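Local coordinates for protein lombricine kinase (Urechis caupo, PDB 3JQ3) that catalyses the reversible transfer of a phosphoryl group between ATP and the guanidino compound lombricine, as a member of the ATP:guanido phosphotransferase (phosphagen kinase) family, at residues C116-G121 against A235-F240; T211-I216 against R223-Q228; P271-T276 against A326-K331; L278-H283 against E335-L340. All coordinates share one frame; numbering follows the deposited sequence.

Contact 1: C116-G121 against A235-F240; sequences CRIRTG and AVFERF. With ADP (adenosine-5'-diphosphate), chain B.
I118, F240 and V236 bury the most surface where strand residues 116-121 lie against helix residues 235-240, with no hydrogen bond across and side-chain contacts made by carbon atoms. The methyl CG2 of I118 sits over the centre of one face of the F240 ring, 3.8 Å from the ring centroid and 6° off its normal, a CH-pi contact. The other branch of I118 runs to the preceding helical turn: with CG1 beside the backbone N (chi1 -61°), CD1 lies 3.8 Å from F237 CB and 4.0 Å from V236 CG1. V236 uses its methyls separately, since V236 CG2 lies 3.9 Å from C116 CB. Beyond I118, the T120 methyl CG2 reaches F240 CZ at 3.4 Å. R117 and R119 leave the strand on the side away from the helix, and their guanidinium groups reach ADP. R117 NH1 donates to ADP O2B at 2.7 Å and R119 NE to ADP O3B at 2.7 Å. The strand thus separates a greasy helix-facing side from a cationic nucleotide side. Segment axes pass 8.4 Å apart at 29°, with strands 222-229 and 279-285 flanking strand 113-122 in the antiparallel sheet and helix 333-355 also touching I118 and F237.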
# COMPACT_ATOMS: atom_id res chain seq x y z
N CYS A 116 2.96 12.81 -32.62
CA CYS A 116 1.89 11.82 -32.58
C CYS A 116 2.28 10.64 -31.71
O CYS A 116 3.43 10.21 -31.70
CB CYS A 116 1.53 11.36 -33.98
SG CYS A 116 0.95 12.68 -35.06
N ARG A 117 1.30 10.11 -30.98
CA ARG A 117 1.55 9.03 -30.03
C ARG A 117 0.36 8.08 -29.98
O ARG A 117 -0.79 8.51 -29.96
CB ARG A 117 1.82 9.63 -28.65
CG ARG A 117 2.15 8.62 -27.56
CD ARG A 117 2.58 9.33 -26.29
NE ARG A 117 2.86 8.41 -25.20
CZ ARG A 117 1.96 7.98 -24.33
NH1 ARG A 117 2.30 7.13 -23.36
NH2 ARG A 117 0.70 8.38 -24.42
N ILE A 118 0.65 6.78 -29.97
CA ILE A 118 -0.40 5.77 -29.87
C ILE A 118 0.03 4.68 -28.90
O ILE A 118 1.10 4.09 -29.05
CB ILE A 118 -0.71 5.14 -31.24
CG1 ILE A 118 -1.21 6.21 -32.22
CG2 ILE A 118 -1.74 4.03 -31.08
CD1 ILE A 118 -1.42 5.69 -33.63
N ARG A 119 -0.80 4.41 -27.90
CA ARG A 119 -0.45 3.42 -26.89
C ARG A 119 -1.56 2.41 -26.62
O ARG A 119 -2.74 2.70 -26.81
CB ARG A 119 -0.01 4.09 -25.58
CG ARG A 119 -1.08 4.94 -24.90
CD ARG A 119 -2.02 4.10 -24.03
NE ARG A 119 -2.81 4.92 -23.12
CZ ARG A 119 -3.92 4.51 -22.51
NH1 ARG A 119 -4.58 5.33 -21.69
NH2 ARG A 119 -4.37 3.28 -22.71
N THR A 120 -1.15 1.22 -26.19
CA THR A 120 -2.08 0.20 -25.75
C THR A 120 -1.39 -0.67 -24.71
O THR A 120 -0.20 -0.50 -24.43
CB THR A 120 -2.56 -0.68 -26.92
OG1 THR A 120 -3.70 -1.46 -26.51
CG2 THR A 120 -1.46 -1.62 -27.37
N GLY A 121 -2.13 -1.60 -24.12
CA GLY A 121 -1.57 -2.52 -23.15
C GLY A 121 -1.94 -3.95 -23.47
O GLY A 121 -3.03 -4.22 -24.00
N ALA A 235 1.86 6.71 -40.06
CA ALA A 235 3.16 6.05 -39.91
C ALA A 235 3.36 5.58 -38.48
O ALA A 235 4.03 4.57 -38.24
CB ALA A 235 4.28 6.98 -40.33
N VAL A 236 2.79 6.30 -37.53
CA VAL A 236 2.88 5.91 -36.13
C VAL A 236 2.00 4.69 -35.87
O VAL A 236 2.36 3.81 -35.09
CB VAL A 236 2.47 7.06 -35.18
CG1 VAL A 236 2.50 6.59 -33.74
CG2 VAL A 236 3.39 8.26 -35.37
N PHE A 237 0.85 4.63 -36.54
CA PHE A 237 -0.04 3.49 -36.40
C PHE A 237 0.54 2.26 -37.10
O PHE A 237 0.41 1.14 -36.61
CB PHE A 237 -1.43 3.81 -36.97
CG PHE A 237 -2.46 2.75 -36.71
CD1 PHE A 237 -2.76 2.36 -35.42
CD2 PHE A 237 -3.14 2.15 -37.76
CE1 PHE A 237 -3.71 1.38 -35.17
CE2 PHE A 237 -4.10 1.18 -37.52
CZ PHE A 237 -4.38 0.79 -36.23
N GLU A 238 1.19 2.49 -38.24
CA GLU A 238 1.79 1.40 -39.01
C GLU A 238 2.87 0.69 -38.20
O GLU A 238 2.95 -0.54 -38.21
CB GLU A 238 2.37 1.93 -40.32
CG GLU A 238 2.82 0.84 -41.29
CD GLU A 238 4.22 0.33 -41.00
OE1 GLU A 238 5.00 1.06 -40.35
OE2 GLU A 238 4.54 -0.80 -41.42
N ARG A 239 3.69 1.45 -37.49
CA ARG A 239 4.74 0.87 -36.66
C ARG A 239 4.12 0.21 -35.43
O ARG A 239 4.57 -0.84 -34.98
CB ARG A 239 5.74 1.95 -36.23
CG ARG A 239 6.96 1.42 -35.50
CD ARG A 239 7.94 2.54 -35.17
NE ARG A 239 7.29 3.63 -34.45
CZ ARG A 239 6.98 4.80 -34.99
NH1 ARG A 239 7.28 5.04 -36.26
NH2 ARG A 239 6.39 5.73 -34.26
N PHE A 240 3.08 0.85 -34.90
CA PHE A 240 2.35 0.36 -33.74
C PHE A 240 1.83 -1.06 -33.99
O PHE A 240 2.12 -1.98 -33.22
CB PHE A 240 1.20 1.32 -33.44
CG PHE A 240 0.28 0.87 -32.34
CD1 PHE A 240 0.64 1.01 -31.01
CD2 PHE A 240 -0.97 0.34 -32.64
CE1 PHE A 240 -0.21 0.60 -30.00
CE2 PHE A 240 -1.83 -0.06 -31.63
CZ PHE A 240 -1.45 0.07 -30.30
PB ADP B . -1.05 7.76 -21.00
O1B ADP B . -1.21 7.39 -19.54
O2B ADP B . 0.34 7.60 -21.54
O3B ADP B . -2.13 7.19 -21.89
PA ADP B . -0.67 10.38 -19.99
O1A ADP B . -0.31 9.63 -18.72
O2A ADP B . -1.58 11.58 -19.93
O3A ADP B . -1.32 9.34 -21.05
O5' ADP B . 0.69 10.86 -20.71
C5' ADP B . 1.94 10.20 -20.49
C4' ADP B . 3.03 11.01 -21.17
O4' ADP B . 2.95 10.86 -22.60
C3' ADP B . 2.89 12.49 -20.87
O3' ADP B . 4.05 12.94 -20.15
C2' ADP B . 2.82 13.19 -22.21
O2' ADP B . 3.76 14.26 -22.26
C1' ADP B . 3.18 12.12 -23.23
N9 ADP B . 2.36 12.26 -24.46
C8 ADP B . 1.04 12.01 -24.58
N7 ADP B . 0.61 12.24 -25.85
C5 ADP B . 1.67 12.65 -26.57
C6 ADP B . 1.91 13.06 -27.98
N6 ADP B . 0.91 13.09 -28.89
N1 ADP B . 3.17 13.42 -28.31
C2 ADP B . 4.17 13.41 -27.41
N3 ADP B . 4.02 13.05 -26.12
C4 ADP B . 2.81 12.67 -25.65

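Contact 2: T211-I216 against R223-Q228; sequences TFLIWI and RVISMQ. With ADP (adenosine-5'-diphosphate), chain B.
L213 and I225 lie side by side at the centre of this beta hairpin, pointing the same way, with L213 CD2 3.7 Å from I225 CD1. On the same face the methyl CE of M227 reaches back to L213 CB at 3.9 Å. The opposite face carries F212, I214 and V224. V224 spreads its methyls between two partners: CG1 meets F212 CZ at 3.6 Å, and CG2 meets I214 CD1 at 3.7 Å. Its chi1 of -176° puts CG1 anti to the backbone N, on F212, and leaves CG2 beside that N, on I214.

The backbones fix this pairing. L213 with I225 and W215 with R223 are hydrogen-bonded antiparallel pairs, whereas F212 with S226 and I214 with V224 are non-hydrogen-bonded pairs. The bond from L213 N to I225 O is short, 2.7 Å, nearly straight at 175° and in the carbonyl plane. At the open end of the hairpin, M227 N donates to T211 O from above the carbonyl plane, 35° out of it.

The polar edge is R223, which binds ADP. Its chain bends at chi2 and chi3, bringing the guanidinium edge to the nucleotide: NH1 donates to ADP O2B at 3.3 Å. W215 CZ3 stands over one face of that guanidinium, offset toward its rim. Strand 203-207 borders the hairpin beyond 212-216 and strand 113-122 beyond 222-229, while helix 233-252 packs on the V224 and S226 face.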
# COMPACT_ATOMS: atom_id res chain seq x y z
N THR A 211 11.23 5.37 -31.52
CA THR A 211 9.90 5.56 -32.06
C THR A 211 8.97 4.46 -31.55
O THR A 211 7.76 4.49 -31.80
CB THR A 211 9.91 5.52 -33.60
OG1 THR A 211 10.54 4.30 -34.03
CG2 THR A 211 10.68 6.71 -34.16
N PHE A 212 9.56 3.50 -30.85
CA PHE A 212 8.81 2.37 -30.32
C PHE A 212 9.30 2.05 -28.92
O PHE A 212 10.45 1.66 -28.72
CB PHE A 212 8.97 1.16 -31.24
CG PHE A 212 7.89 0.12 -31.08
CD1 PHE A 212 6.57 0.44 -31.33
CD2 PHE A 212 8.21 -1.17 -30.71
CE1 PHE A 212 5.57 -0.51 -31.19
CE2 PHE A 212 7.22 -2.13 -30.57
CZ PHE A 212 5.90 -1.80 -30.80
N LEU A 213 8.41 2.23 -27.94
CA LEU A 213 8.76 2.05 -26.54
C LEU A 213 7.93 0.94 -25.91
O LEU A 213 6.76 0.75 -26.27
CB LEU A 213 8.55 3.36 -25.77
CG LEU A 213 8.87 3.40 -24.28
CD1 LEU A 213 10.37 3.40 -24.05
CD2 LEU A 213 8.23 4.62 -23.64
N ILE A 214 8.53 0.22 -24.98
CA ILE A 214 7.86 -0.88 -24.29
C ILE A 214 8.17 -0.83 -22.80
O ILE A 214 9.33 -0.78 -22.41
CB ILE A 214 8.31 -2.24 -24.85
CG1 ILE A 214 7.98 -2.36 -26.34
CG2 ILE A 214 7.66 -3.38 -24.06
CD1 ILE A 214 6.53 -2.62 -26.63
N TRP A 215 7.13 -0.84 -21.98
CA TRP A 215 7.32 -0.96 -20.54
C TRP A 215 6.88 -2.33 -20.07
O TRP A 215 5.84 -2.84 -20.49
CB TRP A 215 6.54 0.11 -19.78
CG TRP A 215 7.12 1.47 -19.89
CD1 TRP A 215 8.30 1.82 -20.46
CD2 TRP A 215 6.54 2.69 -19.39
NE1 TRP A 215 8.50 3.17 -20.36
CE2 TRP A 215 7.43 3.73 -19.71
CE3 TRP A 215 5.36 2.99 -18.71
CZ2 TRP A 215 7.18 5.06 -19.37
CZ3 TRP A 215 5.11 4.31 -18.37
CH2 TRP A 215 6.01 5.32 -18.70
N ILE A 216 7.67 -2.93 -19.19
CA ILE A 216 7.34 -4.26 -18.69
C ILE A 216 6.96 -4.22 -17.22
O ILE A 216 7.68 -3.65 -16.39
CB ILE A 216 8.49 -5.24 -18.92
CG1 ILE A 216 8.74 -5.42 -20.42
CG2 ILE A 216 8.18 -6.58 -18.27
CD1 ILE A 216 9.89 -6.34 -20.74
N ARG A 223 3.24 -2.54 -21.80
CA ARG A 223 2.73 -1.26 -22.27
C ARG A 223 3.45 -0.91 -23.57
O ARG A 223 4.67 -0.83 -23.60
CB ARG A 223 2.97 -0.16 -21.23
CG ARG A 223 2.60 1.24 -21.71
CD ARG A 223 1.16 1.61 -21.38
NE ARG A 223 1.06 2.34 -20.12
CZ ARG A 223 1.01 3.67 -20.02
NH1 ARG A 223 1.05 4.41 -21.12
NH2 ARG A 223 0.93 4.25 -18.83
N VAL A 224 2.68 -0.72 -24.63
CA VAL A 224 3.26 -0.46 -25.95
C VAL A 224 3.02 0.98 -26.38
O VAL A 224 1.90 1.49 -26.29
CB VAL A 224 2.70 -1.42 -27.02
CG1 VAL A 224 3.39 -1.19 -28.35
CG2 VAL A 224 2.86 -2.86 -26.57
N ILE A 225 4.07 1.64 -26.85
CA ILE A 225 3.98 3.04 -27.24
C ILE A 225 4.71 3.31 -28.55
O ILE A 225 5.91 3.09 -28.65
CB ILE A 225 4.57 3.96 -26.15
CG1 ILE A 225 3.87 3.70 -24.81
CG2 ILE A 225 4.45 5.41 -26.56
CD1 ILE A 225 4.59 4.30 -23.62
N SER A 226 3.97 3.79 -29.54
CA SER A 226 4.54 4.20 -30.81
C SER A 226 4.45 5.72 -30.90
O SER A 226 3.43 6.30 -30.53
CB SER A 226 3.78 3.57 -31.98
OG SER A 226 4.31 3.97 -33.23
N MET A 227 5.52 6.37 -31.37
CA MET A 227 5.55 7.82 -31.40
C MET A 227 6.49 8.40 -32.46
O MET A 227 7.51 7.80 -32.79
CB MET A 227 5.94 8.37 -30.03
CG MET A 227 7.32 7.94 -29.59
SD MET A 227 7.51 7.77 -27.81
CE MET A 227 8.91 6.66 -27.75
N GLN A 228 6.13 9.57 -32.97
CA GLN A 228 6.96 10.29 -33.93
C GLN A 228 6.73 11.79 -33.78
O GLN A 228 5.63 12.23 -33.45
CB GLN A 228 6.58 9.90 -35.36
CG GLN A 228 7.16 8.58 -35.84
CD GLN A 228 7.01 8.40 -37.34
OE1 GLN A 228 7.36 7.35 -37.88
NE2 GLN A 228 6.49 9.42 -38.01
PB ADP B . -1.05 7.76 -21.00
O1B ADP B . -1.21 7.39 -19.54
O2B ADP B . 0.34 7.60 -21.54
O3B ADP B . -2.13 7.19 -21.89
PA ADP B . -0.67 10.38 -19.99
O1A ADP B . -0.31 9.63 -18.72
O2A ADP B . -1.58 11.58 -19.93
O3A ADP B . -1.32 9.34 -21.05
O5' ADP B . 0.69 10.86 -20.71
C5' ADP B . 1.94 10.20 -20.49
C4' ADP B . 3.03 11.01 -21.17
O4' ADP B . 2.95 10.86 -22.60
C3' ADP B . 2.89 12.49 -20.87
O3' ADP B . 4.05 12.94 -20.15
C2' ADP B . 2.82 13.19 -22.21
O2' ADP B . 3.76 14.26 -22.26
C1' ADP B . 3.18 12.12 -23.23
N9 ADP B . 2.36 12.26 -24.46
C8 ADP B . 1.04 12.01 -24.58
N7 ADP B . 0.61 12.24 -25.85
C5 ADP B . 1.67 12.65 -26.57
C6 ADP B . 1.91 13.06 -27.98
N6 ADP B . 0.91 13.09 -28.89
N1 ADP B . 3.17 13.42 -28.31
C2 ADP B . 4.17 13.41 -27.41
N3 ADP B . 4.02 13.05 -26.12
C4 ADP B . 2.81 12.67 -25.65

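Contact 3: P271-T276 against A326-K331; sequences PSNLGT and AARLKK
Two loops meet, the first opening with a short 3-10 turn at P271-S272, where the backbone of G275 passes that of L329, their CA atoms 4.7 Å apart, a junction in the phosphagen kinase fold leading into strand 279-285 and helix 333-355. The carbonyl oxygen of R328 is the polar focus: it accepts from T276 N at 3.1 Å and from T276 OG1 at 2.8 Å. The hydroxyl lies in the carbonyl plane on a lone pair, whereas the amide is tilted 29° from that plane. T276 can grip with both groups because OG1 stands between its backbone N and carbonyl carbon (chi1 61°). G275, at positive phi, leaves room for L329, whose CD2 comes within 3.4 Å of the glycine CA. The R328 chain bends at chi2 and runs past S272 O, then toward N273. Its guanidinium presents an edge to N273 OD1, the amide and guanidinium planes standing 84° apart; that oxygen is hydrogen-bonded to R119, itself in contact with ADP, which ties the loop to the nucleotide site. R328 NH1 is turned to its own segment and to N325 O, donating to A327 O at 2.9 Å from above that carbonyl's plane.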
# COMPACT_ATOMS: atom_id res chain seq x y z
N PRO A 271 -10.66 -2.20 -15.98
CA PRO A 271 -11.86 -2.23 -16.83
C PRO A 271 -12.00 -0.98 -17.69
O PRO A 271 -12.56 -1.04 -18.79
CB PRO A 271 -13.00 -2.29 -15.81
CG PRO A 271 -12.39 -2.91 -14.60
CD PRO A 271 -10.98 -2.41 -14.56
N SER A 272 -11.48 0.15 -17.21
CA SER A 272 -11.59 1.40 -17.94
C SER A 272 -10.83 1.35 -19.26
O SER A 272 -11.10 2.12 -20.17
CB SER A 272 -11.08 2.57 -17.09
OG SER A 272 -9.67 2.50 -16.95
N ASN A 273 -9.88 0.42 -19.35
CA ASN A 273 -9.01 0.35 -20.52
C ASN A 273 -9.24 -0.90 -21.37
O ASN A 273 -8.33 -1.36 -22.06
CB ASN A 273 -7.55 0.43 -20.09
CG ASN A 273 -6.65 0.97 -21.18
OD1 ASN A 273 -6.97 1.97 -21.82
ND2 ASN A 273 -5.52 0.30 -21.41
N LEU A 274 -10.45 -1.45 -21.33
CA LEU A 274 -10.79 -2.65 -22.09
C LEU A 274 -11.00 -2.34 -23.57
O LEU A 274 -10.97 -1.18 -23.98
CB LEU A 274 -12.04 -3.31 -21.52
CG LEU A 274 -11.91 -4.01 -20.17
CD1 LEU A 274 -13.28 -4.37 -19.62
CD2 LEU A 274 -11.03 -5.25 -20.29
N GLY A 275 -11.22 -3.38 -24.36
CA GLY A 275 -11.48 -3.24 -25.78
C GLY A 275 -10.22 -3.07 -26.60
O GLY A 275 -9.65 -4.04 -27.09
N THR A 276 -9.79 -1.82 -26.76
CA THR A 276 -8.59 -1.51 -27.53
C THR A 276 -7.45 -1.08 -26.62
O THR A 276 -6.28 -1.14 -27.01
CB THR A 276 -8.86 -0.38 -28.54
OG1 THR A 276 -9.25 0.80 -27.83
CG2 THR A 276 -9.96 -0.78 -29.50
N ALA A 326 -11.46 9.63 -26.74
CA ALA A 326 -11.95 9.55 -25.38
C ALA A 326 -12.30 8.12 -24.98
O ALA A 326 -12.05 7.70 -23.86
CB ALA A 326 -13.16 10.46 -25.19
N ALA A 327 -12.88 7.37 -25.92
CA ALA A 327 -13.36 6.02 -25.62
C ALA A 327 -12.28 4.96 -25.82
O ALA A 327 -11.22 5.23 -26.38
CB ALA A 327 -14.59 5.69 -26.45
N ARG A 328 -12.56 3.74 -25.36
CA ARG A 328 -11.66 2.61 -25.53
C ARG A 328 -12.41 1.42 -26.11
O ARG A 328 -11.82 0.55 -26.75
CB ARG A 328 -11.02 2.22 -24.20
CG ARG A 328 -10.29 3.35 -23.49
CD ARG A 328 -8.99 3.71 -24.19
NE ARG A 328 -8.29 4.78 -23.49
CZ ARG A 328 -8.37 6.07 -23.81
NH1 ARG A 328 -9.12 6.45 -24.83
NH2 ARG A 328 -7.69 6.97 -23.12
N LEU A 329 -13.72 1.38 -25.89
CA LEU A 329 -14.57 0.28 -26.35
C LEU A 329 -15.47 0.70 -27.50
O LEU A 329 -15.62 1.88 -27.79
CB LEU A 329 -15.45 -0.23 -25.20
CG LEU A 329 -14.96 -1.35 -24.29
CD1 LEU A 329 -16.00 -1.61 -23.21
CD2 LEU A 329 -14.70 -2.61 -25.07
N LYS A 330 -16.07 -0.30 -28.15
CA LYS A 330 -17.11 -0.09 -29.15
C LYS A 330 -16.60 0.36 -30.52
O LYS A 330 -17.38 0.60 -31.44
CB LYS A 330 -18.19 0.86 -28.61
CG LYS A 330 -18.92 0.29 -27.40
CD LYS A 330 -20.23 1.01 -27.11
CE LYS A 330 -20.00 2.27 -26.31
NZ LYS A 330 -21.29 2.81 -25.81
N LYS A 331 -15.28 0.46 -30.65
CA LYS A 331 -14.65 0.74 -31.94
C LYS A 331 -13.30 0.06 -32.05
O LYS A 331 -12.64 -0.20 -31.05
CB LYS A 331 -14.51 2.25 -32.16
CG LYS A 331 -15.67 2.86 -32.93
CD LYS A 331 -15.35 4.29 -33.35
CE LYS A 331 -15.80 5.30 -32.30
NZ LYS A 331 -17.27 5.54 -32.37

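Contact 4: L278-H283 against E335-L340; sequences LRASVH and EFVQLL. With ADP (adenosine-5'-diphosphate), chain B.
S281 OG donates to ADP N7 at 2.7 Å, on the side of strand 279-283 turned from helix 335-340. OG stands between the backbone N and the carbonyl carbon of S281 (chi1 71°), which brings it to the adenine. On the same side, R279 NE makes a weak bond to ADP O3B, 2.9 Å long with an N-H...O angle of 128°, and S281 CB lies over one face of that guanidinium, toward its rim. The R279 guanidinium has a second anionic partner in D322, a salt bridge that would anchor it beside the diphosphate.

The helix-facing side is apolar. L340 packs on A280, its CD2 3.8 Å from A280 CB, and the same methyl reaches V282 CG1 at 3.9 Å as L340 and V282 slide past each other in opposite directions. A turn earlier, L278 CD2 packs on F336 CB at 3.8 Å, while V337 CG2 approaches A280 CB more loosely. The segment axes run 24° from parallel with a closest approach of 8.5 Å, and A280 CA and V337 CA are 6.2 Å apart, a closeness consistent with the small alanine side chain.

No hydrogen bond crosses between strand and helix. The chemistry implies a division of labour: R279, S281 and H283 face the nucleotide, the H283 ring with one face against adenine N1, whereas A280 and V282, with L278 just before the strand, pack on the helix.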
# COMPACT_ATOMS: atom_id res chain seq x y z
N LEU A 278 -6.53 1.48 -26.30
CA LEU A 278 -5.78 2.35 -27.19
C LEU A 278 -6.04 3.83 -26.95
O LEU A 278 -7.19 4.28 -26.97
CB LEU A 278 -6.06 1.99 -28.65
CG LEU A 278 -5.39 2.84 -29.73
CD1 LEU A 278 -4.93 1.97 -30.89
CD2 LEU A 278 -6.31 3.95 -30.21
N ARG A 279 -4.97 4.58 -26.73
CA ARG A 279 -5.06 6.04 -26.67
C ARG A 279 -4.16 6.65 -27.73
O ARG A 279 -2.94 6.70 -27.57
CB ARG A 279 -4.69 6.57 -25.29
CG ARG A 279 -5.10 8.03 -25.08
CD ARG A 279 -4.69 8.54 -23.69
NE ARG A 279 -3.37 9.15 -23.70
CZ ARG A 279 -3.16 10.45 -23.84
NH1 ARG A 279 -4.18 11.28 -24.00
NH2 ARG A 279 -1.92 10.93 -23.84
N ALA A 280 -4.76 7.09 -28.82
CA ALA A 280 -4.04 7.80 -29.87
C ALA A 280 -4.14 9.28 -29.59
O ALA A 280 -5.23 9.81 -29.39
CB ALA A 280 -4.64 7.48 -31.23
N SER A 281 -2.99 9.96 -29.56
CA SER A 281 -2.97 11.37 -29.24
C SER A 281 -2.03 12.15 -30.15
O SER A 281 -1.12 11.60 -30.77
CB SER A 281 -2.55 11.58 -27.79
OG SER A 281 -1.17 11.28 -27.63
N VAL A 282 -2.26 13.46 -30.21
CA VAL A 282 -1.35 14.38 -30.87
C VAL A 282 -1.07 15.55 -29.94
O VAL A 282 -1.87 15.86 -29.06
CB VAL A 282 -1.96 14.93 -32.17
CG1 VAL A 282 -2.31 13.81 -33.13
CG2 VAL A 282 -3.18 15.79 -31.86
N HIS A 283 0.08 16.18 -30.13
CA HIS A 283 0.32 17.49 -29.54
C HIS A 283 -0.02 18.51 -30.61
O HIS A 283 0.63 18.56 -31.65
CB HIS A 283 1.78 17.62 -29.10
CG HIS A 283 2.07 16.98 -27.78
ND1 HIS A 283 3.15 17.34 -27.00
CD2 HIS A 283 1.41 16.02 -27.09
CE1 HIS A 283 3.15 16.61 -25.90
NE2 HIS A 283 2.10 15.81 -25.93
N GLU A 335 -10.12 2.40 -36.27
CA GLU A 335 -11.22 3.36 -36.32
C GLU A 335 -11.11 4.47 -35.27
O GLU A 335 -11.59 5.58 -35.49
CB GLU A 335 -12.58 2.65 -36.22
CG GLU A 335 -13.76 3.58 -36.43
CD GLU A 335 -14.92 2.92 -37.15
OE1 GLU A 335 -14.94 1.67 -37.24
OE2 GLU A 335 -15.82 3.65 -37.63
N PHE A 336 -10.49 4.17 -34.13
CA PHE A 336 -10.22 5.21 -33.15
C PHE A 336 -9.19 6.18 -33.71
O PHE A 336 -9.28 7.39 -33.50
CB PHE A 336 -9.70 4.61 -31.84
CG PHE A 336 -10.78 4.16 -30.90
CD1 PHE A 336 -10.81 2.86 -30.44
CD2 PHE A 336 -11.76 5.04 -30.48
CE1 PHE A 336 -11.80 2.44 -29.57
CE2 PHE A 336 -12.76 4.63 -29.62
CZ PHE A 336 -12.78 3.32 -29.16
N VAL A 337 -8.21 5.64 -34.43
CA VAL A 337 -7.18 6.46 -35.06
C VAL A 337 -7.79 7.34 -36.14
O VAL A 337 -7.36 8.48 -36.34
CB VAL A 337 -6.05 5.60 -35.66
CG1 VAL A 337 -5.11 6.46 -36.50
CG2 VAL A 337 -5.27 4.89 -34.56
N GLN A 338 -8.81 6.82 -36.81
CA GLN A 338 -9.52 7.59 -37.82
C GLN A 338 -10.41 8.64 -37.15
O GLN A 338 -10.71 9.67 -37.74
CB GLN A 338 -10.37 6.69 -38.71
CG GLN A 338 -11.01 7.42 -39.87
CD GLN A 338 -10.00 7.88 -40.89
OE1 GLN A 338 -9.14 7.10 -41.31
NE2 GLN A 338 -10.08 9.14 -41.30
N LEU A 339 -10.82 8.35 -35.92
CA LEU A 339 -11.61 9.29 -35.14
C LEU A 339 -10.75 10.49 -34.77
O LEU A 339 -11.19 11.63 -34.83
CB LEU A 339 -12.16 8.62 -33.88
CG LEU A 339 -13.09 9.46 -33.01
CD1 LEU A 339 -14.46 9.57 -33.65
CD2 LEU A 339 -13.20 8.86 -31.62
N LEU A 340 -9.51 10.21 -34.38
CA LEU A 340 -8.55 11.25 -34.04
C LEU A 340 -8.23 12.10 -35.26
O LEU A 340 -8.18 13.32 -35.18
CB LEU A 340 -7.26 10.64 -33.48
CG LEU A 340 -6.16 11.63 -33.11
CD1 LEU A 340 -6.52 12.39 -31.85
CD2 LEU A 340 -4.83 10.90 -32.93
PB ADP B . -1.05 7.76 -21.00
O1B ADP B . -1.21 7.39 -19.54
O2B ADP B . 0.34 7.60 -21.54
O3B ADP B . -2.13 7.19 -21.89
PA ADP B . -0.67 10.38 -19.99
O1A ADP B . -0.31 9.63 -18.72
O2A ADP B . -1.58 11.58 -19.93
O3A ADP B . -1.32 9.34 -21.05
O5' ADP B . 0.69 10.86 -20.71
C5' ADP B . 1.94 10.20 -20.49
C4' ADP B . 3.03 11.01 -21.17
O4' ADP B . 2.95 10.86 -22.60
C3' ADP B . 2.89 12.49 -20.87
O3' ADP B . 4.05 12.94 -20.15
C2' ADP B . 2.82 13.19 -22.21
O2' ADP B . 3.76 14.26 -22.26
C1' ADP B . 3.18 12.12 -23.23
N9 ADP B . 2.36 12.26 -24.46
C8 ADP B . 1.04 12.01 -24.58
N7 ADP B . 0.61 12.24 -25.85
C5 ADP B . 1.67 12.65 -26.57
C6 ADP B . 1.91 13.06 -27.98
N6 ADP B . 0.91 13.09 -28.89
N1 ADP B . 3.17 13.42 -28.31
C2 ADP B . 4.17 13.41 -27.41
N3 ADP B . 4.02 13.05 -26.12
C4 ADP B . 2.81 12.67 -25.65

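In the fold
Contacts 1, 2 and 4 share one antiparallel sheet and all touch ADP. The strand of contact 1 lies between those of the other two: R119 O and R279 N, 2.9 Å apart, join it to contact 4, and V236 O and S226 OG, 2.7 Å apart, join its helix to contact 2. Contacts 2 and 4 do not touch, their nearest atoms being about 7 Å apart, yet both send an arginine to the diphosphate. Contact 3 stands off the sheet, its centre 16 Å from that of contact 1, but connects through N273 OD1 and R119 NH2 at 3.0 Å. It interleaves with contact 4 along the chain, and R328 NH2 packs on R279 CG at 3.4 Å.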